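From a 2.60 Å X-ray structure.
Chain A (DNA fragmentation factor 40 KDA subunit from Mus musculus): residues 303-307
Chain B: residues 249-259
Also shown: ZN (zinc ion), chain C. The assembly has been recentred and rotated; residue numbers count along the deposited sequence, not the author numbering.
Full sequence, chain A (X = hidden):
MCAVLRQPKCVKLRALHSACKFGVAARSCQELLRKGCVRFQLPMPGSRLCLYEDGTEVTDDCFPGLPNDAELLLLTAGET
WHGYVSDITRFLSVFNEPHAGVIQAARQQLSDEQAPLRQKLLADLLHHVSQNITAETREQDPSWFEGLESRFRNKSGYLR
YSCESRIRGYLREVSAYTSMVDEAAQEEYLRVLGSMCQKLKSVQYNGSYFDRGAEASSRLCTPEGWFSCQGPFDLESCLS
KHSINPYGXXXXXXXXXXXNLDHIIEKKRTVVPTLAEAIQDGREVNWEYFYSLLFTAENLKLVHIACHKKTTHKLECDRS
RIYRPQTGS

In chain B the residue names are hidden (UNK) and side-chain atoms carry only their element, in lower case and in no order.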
ATOM      1  N   VAL A 303      -1.156   3.908  11.713  1.00 49.82           N
ATOM      2  CA  VAL A 303      -0.490   4.927  10.907  1.00 49.73           C
ATOM      3  C   VAL A 303      -0.736   4.858   9.411  1.00 50.78           C
ATOM      4  O   VAL A 303      -0.918   3.784   8.829  1.00 51.47           O
ATOM      5  CB  VAL A 303       1.060   4.892  11.078  1.00 48.28           C
ATOM      6  CG1 VAL A 303       1.441   5.018  12.535  1.00 49.29           C
ATOM      7  CG2 VAL A 303       1.618   3.610  10.497  1.00 47.15           C
ATOM      8  N   HIS A 304      -0.711   6.038   8.804  1.00 51.29           N
ATOM      9  CA  HIS A 304      -0.838   6.210   7.368  1.00 50.48           C
ATOM     10  C   HIS A 304       0.508   5.680   6.885  1.00 48.31           C
ATOM     11  O   HIS A 304       1.466   5.649   7.645  1.00 47.74           O
ATOM     12  CB  HIS A 304      -1.016   7.702   7.080  1.00 53.04           C
ATOM     13  CG  HIS A 304      -0.826   8.094   5.647  1.00 54.09           C
ATOM     14  ND1 HIS A 304       0.410   8.094   5.033  1.00 54.87           N
ATOM     15  CD2 HIS A 304      -1.695   8.616   4.750  1.00 51.30           C
ATOM     16  CE1 HIS A 304       0.296   8.610   3.822  1.00 52.83           C
ATOM     17  NE2 HIS A 304      -0.970   8.936   3.626  1.00 52.45           N
ATOM     18  N   ILE A 305       0.592   5.250   5.638  1.00 47.74           N
ATOM     19  CA  ILE A 305       1.839   4.676   5.144  1.00 45.92           C
ATOM     20  C   ILE A 305       3.070   5.589   5.232  1.00 45.88           C
ATOM     21  O   ILE A 305       4.197   5.107   5.376  1.00 43.40           O
ATOM     22  CB  ILE A 305       1.664   4.168   3.688  1.00 44.64           C
ATOM     23  CG1 ILE A 305       2.922   3.419   3.255  1.00 42.89           C
ATOM     24  CG2 ILE A 305       1.336   5.334   2.756  1.00 40.15           C
ATOM     25  CD1 ILE A 305       2.829   2.825   1.890  1.00 44.39           C
ATOM     26  N   ALA A 306       2.859   6.899   5.161  1.00 46.72           N
ATOM     27  CA  ALA A 306       3.973   7.844   5.224  1.00 50.53           C
ATOM     28  C   ALA A 306       4.531   7.990   6.653  1.00 51.96           C
ATOM     29  O   ALA A 306       5.586   8.602   6.867  1.00 52.33           O
ATOM     30  CB  ALA A 306       3.530   9.212   4.689  1.00 49.20           C
ATOM     31  N   CYS A 307       3.809   7.433   7.619  1.00 51.76           N
ATOM     32  CA  CYS A 307       4.211   7.493   9.015  1.00 53.05           C
ATOM     33  C   CYS A 307       4.484   6.101   9.530  1.00 55.07           C
ATOM     34  O   CYS A 307       4.340   5.843  10.718  1.00 57.49           O
ATOM     35  CB  CYS A 307       3.119   8.135   9.877  1.00 52.33           C
ATOM     36  SG  CYS A 307       2.873   9.874   9.546  1.00 49.20           S
TER
ATOM     37  N   UNK B 249       7.543  15.218  -3.967  1.00 64.48           N
ATOM     38  CA  UNK B 249       7.046  15.207  -2.605  1.00 62.29           C
ATOM     39  C   UNK B 249       7.474  13.899  -1.942  1.00 62.21           C
ATOM     40  O   UNK B 249       7.486  12.847  -2.582  1.00 62.62           O
ATOM     41  c   UNK B 249       5.526  15.305  -2.714  1.00 63.29           C
ATOM     42  c   UNK B 249       4.836  15.334  -1.403  1.00 64.38           C
ATOM     43  o   UNK B 249       5.012  14.446  -0.573  1.00 68.22           O
ATOM     44  n   UNK B 249       4.005  16.352  -1.205  1.00 66.16           N
ATOM     45  N   UNK B 250       7.831  13.959  -0.663  1.00 61.34           N
ATOM     46  CA  UNK B 250       8.251  12.765   0.062  1.00 58.83           C
ATOM     47  C   UNK B 250       7.102  11.775   0.176  1.00 58.35           C
ATOM     48  O   UNK B 250       7.254  10.595  -0.120  1.00 58.01           O
ATOM     49  c   UNK B 250       9.368  12.236   3.736  1.00 56.20           C
ATOM     50  c   UNK B 250       8.949  11.911   2.323  1.00 56.58           C
ATOM     51  n   UNK B 250       7.311  11.156   5.362  1.00 51.60           N
ATOM     52  n   UNK B 250       8.629   9.325   5.844  1.00 53.98           N
ATOM     53  n   UNK B 250       9.454  10.997   4.501  1.00 55.00           N
ATOM     54  c   UNK B 250       8.470  10.504   5.250  1.00 54.64           C
ATOM     55  c   UNK B 250       8.736  13.127   1.464  1.00 57.62           C
ATOM     56  N   UNK B 251       5.950  12.260   0.616  1.00 58.82           N
ATOM     57  CA  UNK B 251       4.781  11.410   0.768  1.00 60.20           C
ATOM     58  C   UNK B 251       4.389  10.824  -0.583  1.00 60.92           C
ATOM     59  O   UNK B 251       3.887   9.699  -0.671  1.00 62.19           O
ATOM     60  c   UNK B 251       3.627  12.224   1.339  1.00 61.47           C
ATOM     61  c   UNK B 251       1.373  12.184   2.445  1.00 66.82           C
ATOM     62  c   UNK B 251       2.368  11.426   1.583  1.00 64.52           C
ATOM     63  o   UNK B 251       0.225  12.391   1.987  1.00 67.75           O
ATOM     64  o   UNK B 251       1.751  12.568   3.581  1.00 66.74           O
ATOM     65  N   UNK B 252       4.626  11.599  -1.636  1.00 59.60           N
ATOM     66  CA  UNK B 252       4.322  11.180  -2.993  1.00 56.78           C
ATOM     67  C   UNK B 252       5.231  10.013  -3.381  1.00 54.66           C
ATOM     68  O   UNK B 252       4.801   9.044  -3.998  1.00 55.31           O
ATOM     69  c   UNK B 252       4.529  12.359  -3.927  1.00 57.89           C
ATOM     70  o   UNK B 252       4.244  12.009  -5.262  1.00 64.41           O
ATOM     71  N   UNK B 253       6.495  10.107  -3.000  1.00 52.01           N
ATOM     72  CA  UNK B 253       7.464   9.058  -3.283  1.00 51.82           C
ATOM     73  C   UNK B 253       7.066   7.728  -2.626  1.00 51.71           C
ATOM     74  O   UNK B 253       7.284   6.645  -3.176  1.00 52.45           O
ATOM     75  c   UNK B 253      11.093   8.799  -2.038  1.00 54.63           C
ATOM     76  c   UNK B 253       9.973   8.543  -3.029  1.00 54.08           C
ATOM     77  n   UNK B 253      12.136   9.551   0.448  1.00 63.15           N
ATOM     78  n   UNK B 253      10.976   7.878   1.511  1.00 62.86           N
ATOM     79  n   UNK B 253      10.784   8.158  -0.766  1.00 58.69           N
ATOM     80  c   UNK B 253      11.294   8.532   0.399  1.00 61.04           C
ATOM     81  c   UNK B 253       8.827   9.494  -2.751  1.00 52.55           C
ATOM     82  N   UNK B 254       6.488   7.825  -1.435  1.00 51.89           N
ATOM     83  CA  UNK B 254       6.066   6.660  -0.658  1.00 49.15           C
ATOM     84  C   UNK B 254       4.763   6.047  -1.169  1.00 49.18           C
ATOM     85  O   UNK B 254       4.607   4.821  -1.174  1.00 49.00           O
ATOM     86  c   UNK B 254       7.193   8.028   2.779  1.00 44.91           C
ATOM     87  c   UNK B 254       7.265   7.408   1.414  1.00 44.67           C
ATOM     88  c   UNK B 254       5.901   7.050   0.835  1.00 47.63           C
ATOM     89  c   UNK B 254       5.246   5.918   1.624  1.00 44.07           C
ATOM     90  N   UNK B 255       3.820   6.895  -1.577  1.00 48.21           N
ATOM     91  CA  UNK B 255       2.552   6.399  -2.093  1.00 48.81           C
ATOM     92  C   UNK B 255       2.804   5.579  -3.358  1.00 49.74           C
ATOM     93  O   UNK B 255       2.122   4.589  -3.623  1.00 50.20           O
ATOM     94  c   UNK B 255       1.607   7.563  -2.386  1.00 47.79           C
ATOM     95  c   UNK B 255       0.330   9.510  -1.517  1.00 46.62           C
ATOM     96  c   UNK B 255       0.004   7.269  -0.489  1.00 44.92           C
ATOM     97  c   UNK B 255       1.002   8.215  -1.139  1.00 47.10           C
ATOM     98  N   UNK B 256       3.807   5.980  -4.128  1.00 50.02           N
ATOM     99  CA  UNK B 256       4.140   5.269  -5.341  1.00 50.03           C
ATOM    100  C   UNK B 256       4.460   3.806  -5.000  1.00 50.80           C
ATOM    101  O   UNK B 256       4.503   2.938  -5.872  1.00 51.56           O
ATOM    102  c   UNK B 256       4.628   5.429  -9.689  1.00 50.53           C
ATOM    103  c   UNK B 256       6.689   5.026  -7.910  1.00 50.14           C
ATOM    104  c   UNK B 256       4.472   5.786  -8.364  1.00 49.33           C
ATOM    105  c   UNK B 256       5.501   5.587  -7.460  1.00 50.36           C
ATOM    106  c   UNK B 256       5.820   4.867 -10.126  1.00 48.10           C
ATOM    107  c   UNK B 256       6.848   4.666  -9.240  1.00 48.90           C
ATOM    108  c   UNK B 256       5.328   5.958  -6.016  1.00 51.43           C
ATOM    109  N   UNK B 257       4.687   3.533  -3.721  1.00 51.81           N
ATOM    110  CA  UNK B 257       4.968   2.167  -3.277  1.00 52.75           C
ATOM    111  C   UNK B 257       3.709   1.337  -3.423  1.00 52.23           C
ATOM    112  O   UNK B 257       3.775   0.124  -3.627  1.00 51.97           O
ATOM    113  c   UNK B 257       5.375   2.136  -1.807  1.00 53.36           C
ATOM    114  o   UNK B 257       6.611   2.786  -1.622  1.00 60.44           O
ATOM    115  N   UNK B 258       2.563   1.999  -3.299  1.00 50.00           N
ATOM    116  CA  UNK B 258       1.290   1.321  -3.407  1.00 50.75           C
ATOM    117  C   UNK B 258       0.878   1.088  -4.853  1.00 50.51           C
ATOM    118  O   UNK B 258       0.011   0.251  -5.123  1.00 48.88           O
ATOM    119  o   UNK B 258      -0.002   3.371  -3.289  1.00 52.88           O
ATOM    120  c   UNK B 258       0.569   2.279  -1.209  1.00 51.30           C
ATOM    121  c   UNK B 258       0.187   2.094  -2.673  1.00 51.74           C
ATOM    122  N   UNK B 259       1.488   1.830  -5.778  1.00 50.55           N
ATOM    123  CA  UNK B 259       1.201   1.646  -7.198  1.00 50.87           C
ATOM    124  C   UNK B 259       1.920   0.374  -7.596  1.00 51.79           C
ATOM    125  O   UNK B 259       3.100   0.204  -7.301  1.00 54.01           O
ATOM    126  c   UNK B 259       0.389   4.647  -6.854  1.00 47.33           C
ATOM    127  c   UNK B 259       0.773   3.957  -7.967  1.00 48.18           C
ATOM    128  c   UNK B 259      -1.476   6.179 -10.714  1.00 48.32           C
ATOM    129  c   UNK B 259       0.072   4.320 -10.454  1.00 48.30           C
ATOM    130  c   UNK B 259      -0.682   5.628  -8.554  1.00 48.04           C
ATOM    131  c   UNK B 259       1.707   2.816  -8.023  1.00 47.84           C
ATOM    132  n   UNK B 259      -0.485   5.655  -7.196  1.00 48.34           N
ATOM    133  c   UNK B 259       0.096   4.566  -9.072  1.00 49.13           C
ATOM    134  c   UNK B 259      -1.473   6.442  -9.366  1.00 47.75           C
ATOM    135  c   UNK B 259      -0.713   5.130 -11.261  1.00 47.41           C
TER
HETATM  136 ZN    ZN C 401       0.723  10.405   9.646  1.00 50.20          ZN

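Position 249 carries two side-chain carbons, the second bearing one oxygen and one nitrogen, and makes no contact with the chain A stretch. This primary amide is Asn249(B), and it caps the helix that follows: the N of position 252 donates to its OD1 at 3.1 Å, and the N of position 251 donates weakly to the same atom at 2.7 Å.

At position 250 three carbons lead to a nitrogen and then to a carbon with two more nitrogens, a guanidinium, so the residue is Arg250(B). Its CB points sideways, but the extended chain brings its end to Ala306(A): NH2 donates to Ala306(A) O at 3.3 Å, and NH1 makes a weak bond to that oxygen at 3.4 Å.

Position 251 has three carbons, the last with two oxygens. An Asp would be one carbon shorter; this is Glu251(B). Its CD lies 4.0 Å from CE1 of His304(A), and its OE1 is 4.0 Å from CB of Ala306(A).

Position 252, one carbon and one oxygen, is Ser252(B), buried and out of reach of the chain A stretch. Position 253 repeats the guanidinium pattern and is Arg253(B), likewise out of reach of that stretch.

Four carbons at position 254 fork at the first, with one arm two carbons long, which defines Ile254(B). Its CG2 packs 3.8 Å from Ile305(A) CG1, and its CD1 lies 4.0 Å from Ala306(A) CA. Position 255 also has four carbons but forks at the second, hence Leu255(B); its CD2 is 4.0 Å from Ile305(A) CG2.

A carbon followed by a six-carbon ring makes position 256 Phe256(B), which lies out of reach of the chain A stretch. Position 257, one carbon and one oxygen, is Ser257(B), exposed and marginal to the contact. At position 258 one carbon carries an oxygen and a carbon: Thr258(B). Its OG1 donates to Leu255(B) O at a very short 2.5 Å, while its CG2 lies 3.9 Å from CD1 of Ile305(A). The fused five- and six-membered rings at position 259, with eight carbons and one nitrogen, identify Trp259(B), buried and out of reach of the chain A stretch.

The contact is thus a short turn set against a helix. Ile305(A) lies among Ile254(B), Leu255(B) and Thr258(B), while Ala306(A) and Glu251(B) form the closest backbone pair, CA to CA 5.8 Å, and Ala306(A) O accepts from Arg250(B). The turn is braced internally by Ala306(A) N, which donates to His304(A) ND1 at 2.7 Å, and is followed at once by Cys307(A), whose SG binds zinc (ZN) at 2.2 Å.

Chain B 249-259: NRESRILFSTW
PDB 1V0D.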